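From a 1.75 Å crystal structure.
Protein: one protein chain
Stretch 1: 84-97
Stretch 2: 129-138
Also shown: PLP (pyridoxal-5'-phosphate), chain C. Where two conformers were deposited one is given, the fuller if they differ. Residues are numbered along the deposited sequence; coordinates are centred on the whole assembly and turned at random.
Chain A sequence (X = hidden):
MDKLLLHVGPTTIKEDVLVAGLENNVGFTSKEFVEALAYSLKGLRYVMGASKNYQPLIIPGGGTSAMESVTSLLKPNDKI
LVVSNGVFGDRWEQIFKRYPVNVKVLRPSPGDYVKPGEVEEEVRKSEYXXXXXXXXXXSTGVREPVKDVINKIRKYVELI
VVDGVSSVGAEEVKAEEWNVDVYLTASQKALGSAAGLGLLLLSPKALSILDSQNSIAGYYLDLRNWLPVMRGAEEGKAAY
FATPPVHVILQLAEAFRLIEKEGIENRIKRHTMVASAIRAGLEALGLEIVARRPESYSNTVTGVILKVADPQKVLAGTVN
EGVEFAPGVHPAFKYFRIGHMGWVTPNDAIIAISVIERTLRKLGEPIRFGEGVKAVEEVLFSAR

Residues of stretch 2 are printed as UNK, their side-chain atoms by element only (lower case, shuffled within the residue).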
ATOM      1  N   SER A  84      16.303  20.283  -4.027  1.00 26.30           N
ATOM      2  CA  SER A  84      15.367  19.882  -5.068  1.00 28.45           C
ATOM      3  C   SER A  84      15.760  20.271  -6.501  1.00 27.29           C
ATOM      4  O   SER A  84      15.824  21.462  -6.856  1.00 29.05           O
ATOM      5  CB  SER A  84      14.007  20.489  -4.790  1.00 25.06           C
ATOM      6  OG  SER A  84      13.144  20.224  -5.879  1.00 26.19           O
ATOM      7  N   ASN A  85      15.973  19.241  -7.317  1.00 26.15           N
ATOM      8  CA  ASN A  85      16.252  19.412  -8.739  1.00 24.38           C
ATOM      9  C   ASN A  85      15.031  19.344  -9.636  1.00 24.55           C
ATOM     10  O   ASN A  85      15.161  19.425 -10.854  1.00 30.86           O
ATOM     11  CB  ASN A  85      17.279  18.389  -9.202  1.00 24.81           C
ATOM     12  CG  ASN A  85      18.550  18.495  -8.445  1.00 22.35           C
ATOM     13  OD1 ASN A  85      18.980  19.610  -8.108  1.00 28.38           O
ATOM     14  ND2 ASN A  85      19.164  17.364  -8.135  1.00 24.23           N
ATOM     15  N   GLY A  86      13.843  19.212  -9.054  1.00 24.20           N
ATOM     16  CA  GLY A  86      12.622  19.092  -9.878  1.00 22.12           C
ATOM     17  C   GLY A  86      11.447  18.564  -9.090  1.00 26.61           C
ATOM     18  O   GLY A  86      11.433  18.673  -7.872  1.00 26.15           O
ATOM     19  N   VAL A  87      10.446  18.046  -9.805  1.00 26.42           N
ATOM     20  CA  VAL A  87       9.175  17.538  -9.227  1.00 27.83           C
ATOM     21  C   VAL A  87       9.274  16.712  -7.949  1.00 23.39           C
ATOM     22  O   VAL A  87       8.535  16.938  -6.991  1.00 23.35           O
ATOM     23  CB  VAL A  87       8.413  16.666 -10.307  1.00 31.50           C
ATOM     24  CG1 VAL A  87       7.145  16.023  -9.735  1.00 36.15           C
ATOM     25  CG2 VAL A  87       8.083  17.502 -11.501  1.00 29.40           C
ATOM     26  N   PHE A  88      10.148  15.709  -7.939  1.00 22.33           N
ATOM     27  CA  PHE A  88      10.192  14.811  -6.796  1.00 23.84           C
ATOM     28  C   PHE A  88      11.060  15.342  -5.633  1.00 24.66           C
ATOM     29  O   PHE A  88      10.808  15.012  -4.471  1.00 22.01           O
ATOM     30  CB  PHE A  88      10.530  13.379  -7.232  1.00 25.05           C
ATOM     31  CG  PHE A  88       9.464  12.770  -8.107  1.00 27.34           C
ATOM     32  CD1 PHE A  88       8.295  12.262  -7.536  1.00 26.13           C
ATOM     33  CD2 PHE A  88       9.574  12.802  -9.494  1.00 26.34           C
ATOM     34  CE1 PHE A  88       7.272  11.723  -8.348  1.00 29.50           C
ATOM     35  CE2 PHE A  88       8.563  12.286 -10.312  1.00 29.60           C
ATOM     36  CZ  PHE A  88       7.411  11.736  -9.732  1.00 28.31           C
ATOM     37  N   GLY A  89      12.033  16.206  -5.928  1.00 21.78           N
ATOM     38  CA  GLY A  89      12.602  17.047  -4.862  1.00 21.65           C
ATOM     39  C   GLY A  89      11.520  17.911  -4.225  1.00 22.99           C
ATOM     40  O   GLY A  89      11.404  18.011  -3.001  1.00 24.06           O
ATOM     41  N   ASP A  90      10.683  18.523  -5.064  1.00 23.06           N
ATOM     42  CA  ASP A  90       9.619  19.366  -4.565  1.00 25.12           C
ATOM     43  C   ASP A  90       8.611  18.584  -3.719  1.00 24.70           C
ATOM     44  O   ASP A  90       7.966  19.156  -2.840  1.00 25.20           O
ATOM     45  CB  ASP A  90       8.912  20.070  -5.731  1.00 22.89           C
ATOM     46  CG  ASP A  90       9.797  21.150  -6.383  1.00 28.38           C
ATOM     47  OD1 ASP A  90      10.856  21.543  -5.841  1.00 24.43           O
ATOM     48  OD2 ASP A  90       9.449  21.591  -7.465  1.00 27.35           O
ATOM     49  N   ARG A  91       8.462  17.292  -3.994  1.00 23.10           N
ATOM     50  CA  ARG A  91       7.552  16.466  -3.196  1.00 22.58           C
ATOM     51  C   ARG A  91       7.950  16.417  -1.711  1.00 23.31           C
ATOM     52  O   ARG A  91       7.079  16.353  -0.844  1.00 20.71           O
ATOM     53  CB  ARG A  91       7.362  15.061  -3.812  1.00 21.75           C
ATOM     54  CG  ARG A  91       6.524  14.081  -2.990  1.00 22.71           C
ATOM     55  CD  ARG A  91       6.013  12.927  -3.862  1.00 24.27           C
ATOM     56  NE  ARG A  91       5.054  13.499  -4.819  1.00 26.62           N
ATOM     57  CZ  ARG A  91       4.155  12.821  -5.520  1.00 30.92           C
ATOM     58  NH1 ARG A  91       4.033  11.505  -5.390  1.00 29.00           N
ATOM     59  NH2 ARG A  91       3.341  13.480  -6.334  1.00 25.44           N
ATOM     60  N   TRP A  92       9.245  16.426  -1.401  1.00 20.82           N
ATOM     61  CA  TRP A  92       9.650  16.532  -0.014  1.00 23.65           C
ATOM     62  C   TRP A  92       8.989  17.763   0.657  1.00 24.09           C
ATOM     63  O   TRP A  92       8.441  17.659   1.760  1.00 24.89           O
ATOM     64  CB  TRP A  92      11.173  16.688   0.113  1.00 22.82           C
ATOM     65  CG  TRP A  92      12.034  15.477  -0.081  1.00 26.86           C
ATOM     66  CD1 TRP A  92      12.991  15.322  -1.039  1.00 24.01           C
ATOM     67  CD2 TRP A  92      12.076  14.291   0.728  1.00 22.18           C
ATOM     68  NE1 TRP A  92      13.614  14.108  -0.892  1.00 23.70           N
ATOM     69  CE2 TRP A  92      13.060  13.450   0.180  1.00 25.21           C
ATOM     70  CE3 TRP A  92      11.348  13.848   1.846  1.00 24.05           C
ATOM     71  CZ2 TRP A  92      13.381  12.203   0.735  1.00 25.25           C
ATOM     72  CZ3 TRP A  92      11.646  12.597   2.397  1.00 26.15           C
ATOM     73  CH2 TRP A  92      12.652  11.782   1.832  1.00 25.88           C
ATOM     74  N   GLU A  93       9.048  18.914  -0.010  1.00 24.12           N
ATOM     75  CA  GLU A  93       8.413  20.148   0.483  1.00 24.15           C
ATOM     76  C   GLU A  93       6.880  20.008   0.632  1.00 26.13           C
ATOM     77  O   GLU A  93       6.313  20.442   1.649  1.00 25.42           O
ATOM     78  CB  GLU A  93       8.752  21.356  -0.423  1.00 25.31           C
ATOM     79  CG  GLU A  93       8.240  22.674   0.119  1.00 29.37           C
ATOM     80  CD  GLU A  93       8.491  23.867  -0.766  1.00 33.66           C
ATOM     81  OE1 GLU A  93       8.444  23.746  -2.013  1.00 32.20           O
ATOM     82  OE2 GLU A  93       8.721  24.953  -0.190  1.00 34.19           O
ATOM     83  N   GLN A  94       6.232  19.401  -0.362  1.00 27.70           N
ATOM     84  CA  GLN A  94       4.766  19.172  -0.307  1.00 26.93           C
ATOM     85  C   GLN A  94       4.368  18.295   0.892  1.00 26.94           C
ATOM     86  O   GLN A  94       3.388  18.614   1.600  1.00 24.41           O
ATOM     87  CB  GLN A  94       4.223  18.620  -1.633  1.00 30.87           C
ATOM     88  CG  GLN A  94       4.374  19.625  -2.791  1.00 32.67           C
ATOM     89  CD  GLN A  94       3.670  20.930  -2.493  1.00 42.61           C
ATOM     90  OE1 GLN A  94       4.306  21.987  -2.320  1.00 47.58           O
ATOM     91  NE2 GLN A  94       2.341  20.861  -2.375  1.00 44.81           N
ATOM     92  N   ILE A  95       5.140  17.230   1.131  1.00 22.40           N
ATOM     93  CA  ILE A  95       4.957  16.365   2.305  1.00 26.81           C
ATOM     94  C   ILE A  95       5.161  17.158   3.611  1.00 28.04           C
ATOM     95  O   ILE A  95       4.265  17.175   4.481  1.00 25.60           O
ATOM     96  CB  ILE A  95       5.912  15.140   2.277  1.00 25.72           C
ATOM     97  CG1 ILE A  95       5.584  14.199   1.106  1.00 20.11           C
ATOM     98  CG2 ILE A  95       5.898  14.379   3.622  1.00 25.46           C
ATOM     99  CD1 ILE A  95       6.688  13.132   0.836  1.00 24.41           C
ATOM    100  N   PHE A  96       6.301  17.841   3.723  1.00 23.30           N
ATOM    101  CA  PHE A  96       6.645  18.511   4.973  1.00 25.15           C
ATOM    102  C   PHE A  96       5.761  19.716   5.302  1.00 25.57           C
ATOM    103  O   PHE A  96       5.707  20.099   6.457  1.00 26.45           O
ATOM    104  CB  PHE A  96       8.138  18.903   5.056  1.00 24.83           C
ATOM    105  CG  PHE A  96       9.097  17.728   5.094  1.00 25.12           C
ATOM    106  CD1 PHE A  96       8.873  16.630   5.930  1.00 27.70           C
ATOM    107  CD2 PHE A  96      10.240  17.734   4.286  1.00 25.67           C
ATOM    108  CE1 PHE A  96       9.773  15.558   5.979  1.00 27.47           C
ATOM    109  CE2 PHE A  96      11.159  16.651   4.320  1.00 24.70           C
ATOM    110  CZ  PHE A  96      10.914  15.571   5.154  1.00 27.65           C
ATOM    111  N   LYS A  97       5.057  20.278   4.302  1.00 24.91           N
ATOM    112  CA  LYS A  97       4.061  21.328   4.518  1.00 28.05           C
ATOM    113  C   LYS A  97       2.921  20.850   5.410  1.00 26.88           C
ATOM    114  O   LYS A  97       2.251  21.656   6.050  1.00 27.86           O
ATOM    115  CB  LYS A  97       3.457  21.786   3.190  1.00 28.80           C
ATOM    116  CG  LYS A  97       4.134  22.987   2.513  1.00 42.73           C
ATOM    117  CD  LYS A  97       3.284  23.414   1.283  1.00 48.52           C
ATOM    118  CE  LYS A  97       4.071  24.201   0.234  1.00 59.22           C
ATOM    119  NZ  LYS A  97       4.570  25.508   0.755  1.00 64.95           N
ATOM    120  N   UNK A 129      18.540  20.136  11.056  1.00 31.72           N
ATOM    121  CA  UNK A 129      18.397  18.786  11.609  1.00 30.77           C
ATOM    122  C   UNK A 129      18.504  17.730  10.495  1.00 29.44           C
ATOM    123  O   UNK A 129      19.188  16.714  10.642  1.00 29.66           O
ATOM    124  c   UNK A 129      16.394  17.316  12.557  1.00 39.10           C
ATOM    125  n   UNK A 129      15.158  15.652  15.182  1.00 31.80           N
ATOM    126  c   UNK A 129      17.001  16.561  13.705  1.00 37.32           C
ATOM    127  c   UNK A 129      16.152  15.344  14.084  1.00 32.98           C
ATOM    128  c   UNK A 129      17.040  18.700  12.336  1.00 35.33           C
ATOM    129  N   UNK A 130      17.852  18.007   9.376  1.00 27.19           N
ATOM    130  CA  UNK A 130      17.722  17.030   8.300  0.60 26.30           C
ATOM    131  C   UNK A 130      17.921  17.649   6.923  1.00 26.72           C
ATOM    132  O   UNK A 130      17.359  18.713   6.615  1.00 26.77           O
ATOM    133  c   UNK A 130      15.428  14.037   8.141  0.60 25.58           C
ATOM    134  c   UNK A 130      16.115  15.184   7.410  0.60 22.62           C
ATOM    135  c   UNK A 130      15.280  15.646   6.186  0.60 21.40           C
ATOM    136  c   UNK A 130      16.347  16.341   8.376  0.60 26.03           C
ATOM    137  N   UNK A 131      18.712  16.960   6.095  1.00 24.84           N
ATOM    138  CA  UNK A 131      18.891  17.326   4.703  1.00 23.66           C
ATOM    139  C   UNK A 131      18.320  16.213   3.809  1.00 22.72           C
ATOM    140  O   UNK A 131      18.651  15.044   3.980  1.00 25.83           O
ATOM    141  c   UNK A 131      20.395  17.581   4.354  1.00 23.74           C
ATOM    142  c   UNK A 131      20.960  18.678   5.272  1.00 22.39           C
ATOM    143  c   UNK A 131      20.525  17.969   2.877  1.00 25.26           C
ATOM    144  N   UNK A 132      17.466  16.604   2.865  1.00 24.63           N
ATOM    145  CA  UNK A 132      16.848  15.685   1.917  1.00 23.95           C
ATOM    146  C   UNK A 132      17.425  15.877   0.525  1.00 24.77           C
ATOM    147  O   UNK A 132      17.398  17.000  -0.033  1.00 26.18           O
ATOM    148  c   UNK A 132      15.291  15.881   1.877  1.00 25.71           C
ATOM    149  N   UNK A 133      17.902  14.771  -0.052  1.00 24.31           N
ATOM    150  CA  UNK A 133      18.459  14.756  -1.409  1.00 26.49           C
ATOM    151  C   UNK A 133      17.603  13.851  -2.315  1.00 26.98           C
ATOM    152  O   UNK A 133      16.918  12.952  -1.817  1.00 24.64           O
ATOM    153  c   UNK A 133      20.925  14.835  -0.414  1.00 25.85           C
ATOM    154  c   UNK A 133      22.263  14.140  -0.671  1.00 26.84           C
ATOM    155  c   UNK A 133      21.065  16.329  -0.650  1.00 21.79           C
ATOM    156  c   UNK A 133      19.887  14.224  -1.365  1.00 25.76           C
ATOM    157  N   UNK A 134      17.650  14.088  -3.630  1.00 28.34           N
ATOM    158  CA  UNK A 134      17.089  13.154  -4.619  1.00 24.54           C
ATOM    159  C   UNK A 134      18.223  12.582  -5.437  1.00 25.79           C
ATOM    160  O   UNK A 134      18.923  13.352  -6.141  1.00 26.19           O
ATOM    161  c   UNK A 134      15.335  12.886  -6.463  1.00 22.69           C
ATOM    162  o   UNK A 134      15.232  14.693  -4.820  1.00 22.52           O
ATOM    163  c   UNK A 134      16.131  13.884  -5.580  1.00 23.51           C
ATOM    164  N   UNK A 135      18.392  11.251  -5.414  1.00 24.84           N
ATOM    165  CA  UNK A 135      19.507  10.650  -6.177  1.00 23.89           C
ATOM    166  C   UNK A 135      19.323  10.849  -7.692  1.00 25.12           C
ATOM    167  O   UNK A 135      20.195  11.402  -8.379  1.00 25.50           O
ATOM    168  c   UNK A 135      19.729   9.197  -5.807  1.00 25.24           C
ATOM    169  n   UNK A 135      23.109   8.335  -6.958  1.00 26.68           N
ATOM    170  c   UNK A 135      21.067   8.669  -6.214  1.00 26.31           C
ATOM    171  c   UNK A 135      22.087   9.249  -6.905  1.00 27.99           C
ATOM    172  c   UNK A 135      22.743   7.243  -6.302  1.00 27.66           C
ATOM    173  n   UNK A 135      21.516   7.422  -5.838  1.00 24.95           N
ATOM    174  N   UNK A 136      18.167  10.432  -8.216  1.00 24.49           N
ATOM    175  CA  UNK A 136      17.831  10.725  -9.606  1.00 22.56           C
ATOM    176  C   UNK A 136      16.475  11.409  -9.625  1.00 24.21           C
ATOM    177  O   UNK A 136      15.513  10.845  -9.132  1.00 21.94           O
ATOM    178  c   UNK A 136      17.788   9.428 -10.447  1.00 23.62           C
ATOM    179  c   UNK A 136      19.191   8.808 -10.571  1.00 24.31           C
ATOM    180  c   UNK A 136      17.160   9.687 -11.832  1.00 23.38           C
ATOM    181  N   UNK A 137      16.438  12.635 -10.147  1.00 24.76           N
ATOM    182  CA  UNK A 137      15.216  13.384 -10.367  1.00 26.18           C
ATOM    183  C   UNK A 137      14.539  12.931 -11.660  1.00 29.35           C
ATOM    184  O   UNK A 137      14.932  13.302 -12.772  1.00 29.89           O
ATOM    185  o   UNK A 137      12.051  15.181 -10.395  1.00 27.66           O
ATOM    186  c   UNK A 137      15.508  14.896 -10.392  1.00 25.15           C
ATOM    187  c   UNK A 137      13.121  15.516  -9.836  1.00 28.59           C
ATOM    188  o   UNK A 137      13.237  15.662  -8.591  1.00 27.05           O
ATOM    189  c   UNK A 137      14.326  15.781 -10.723  1.00 27.32           C
ATOM    190  N   UNK A 138      13.491  12.134 -11.493  1.00 27.25           N
ATOM    191  CA  UNK A 138      12.795  11.459 -12.579  1.00 26.26           C
ATOM    192  C   UNK A 138      12.199  12.431 -13.585  1.00 25.95           C
ATOM    193  O   UNK A 138      12.107  12.102 -14.758  1.00 25.59           O
ATOM    194  o   UNK A 138      12.235   9.777 -10.948  1.00 32.39           O
ATOM    195  c   UNK A 138      11.027   9.642 -13.060  1.00 31.00           C
ATOM    196  c   UNK A 138      11.670  10.572 -11.982  1.00 26.02           C
TER
HETATM  197  N1  PLP C1189      10.674   9.954  -6.043  1.00 22.35           N
HETATM  198  C2  PLP C1189      11.071   9.730  -7.342  1.00 25.13           C
HETATM  199  C2A PLP C1189      12.451  10.162  -7.762  1.00 25.55           C
HETATM  200  C3  PLP C1189      10.207   9.089  -8.258  1.00 23.99           C
HETATM  201  O3  PLP C1189      10.591   8.859  -9.401  1.00 24.86           O
HETATM  202  C4  PLP C1189       8.934   8.670  -7.855  1.00 26.73           C
HETATM  203  C4A PLP C1189       8.037   7.943  -8.863  1.00 31.91           C
HETATM  204  C5  PLP C1189       8.556   8.941  -6.522  1.00 24.54           C
HETATM  205  C6  PLP C1189       9.437   9.559  -5.611  1.00 21.33           C
HETATM  206  C5A PLP C1189       7.215   8.561  -5.967  1.00 21.58           C
HETATM  207  O4P PLP C1189       7.014   7.150  -5.848  1.00 25.49           O
HETATM  208  P   PLP C1189       5.578   6.483  -5.764  1.00 23.00           P
HETATM  209  O1P PLP C1189       5.926   5.031  -5.659  1.00 19.31           O
HETATM  210  O2P PLP C1189       4.958   6.870  -7.065  1.00 23.75           O
HETATM  211  O3P PLP C1189       4.971   7.104  -4.556  1.00 17.64           O
HETATM  212  O   HOH W   1      14.992  16.520  -6.986  1.00 23.20           O
HETATM  213  O   HOH W   2      18.531  14.823  -8.548  1.00 26.03           O
HETATM  214  O   HOH W   3      13.002  13.536  -3.939  1.00 25.21           O

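Position 129 carries four carbons in a row ending in a nitrogen. It does not reach stretch 1. This is Lys-129.

Position 130 has four carbons, forked at the second. Its CB points toward the helix, and one branch tip lies 4.5 Å from Phe-96 CZ. A fork at the second carbon means leucine: Leu-130.

Position 131 has one carbon carrying two more, out of reach of the helix. This is Val-131.

Position 132 has a single carbon, CB, lying 3.7 Å from Trp-92 NE1. It sits 3.6 Å from the centroid of the five-membered ring of Trp-92, almost on the ring normal, a CH-pi contact. One carbon means alanine: Ala-132.

Position 133 again has four carbons forked at the second, with CB pointing away. Only its backbone comes near: its O is 3.6 Å from Trp-92 NE1, at the ring edge. This is Leu-133.

Position 134 has one carbon carrying an oxygen and a carbon. The oxygen lies 3.5 Å from Gly-89 CA. That branching is threonine: Thr-134. Its OG1 is hydrogen-bonded to water 1 and water 3, which continue to Asn-85 N and, weakly, to Phe-88 O. Water 2 joins Thr-134 O to Asn-85 ND2.

Position 135 has one carbon, then a five-membered ring of three carbons and two nitrogens. Its CA-to-CB bond points away, and it touches nothing on stretch 1. This is His-135.

Position 136 has one carbon carrying two carbons. Its CA-to-CB bond also points away, with no contact to stretch 1. This is Val-136.

Position 137 has three carbons, the third carrying two oxygens. These oxygens meet the backbone at the start of the helix. This is glutamate: Glu-137. Its OE1 accepts from Gly-89 N at 3.0 Å. Its OE2 accepts from Phe-88 N at 3.2 Å, in nearly straight geometry.

Position 138 has one carbon carrying an oxygen and a carbon. Its CB is 3.9 Å from Phe-88 CE2. This is Thr-138. Its OG1 makes a very short hydrogen bond, 2.4 Å, to PLP O3.

The helix and strand run roughly antiparallel. At the first turn of the helix, backbone NH groups lack acceptors within the helix, and the Glu-137 carboxylate serves two of them. A CB on Gly-86 would lie 2.8 Å from Glu-137 CG, so the absent side chain leaves room for the glutamate. Waters extend the polar part to Thr-134. Farther along, the contact becomes apolar, through Trp-92 on Ala-132 and Phe-96 near Leu-130. Phe-88 lays one ring face over PLP.

Stretch 2, residues 129-138: KLVALTHVET
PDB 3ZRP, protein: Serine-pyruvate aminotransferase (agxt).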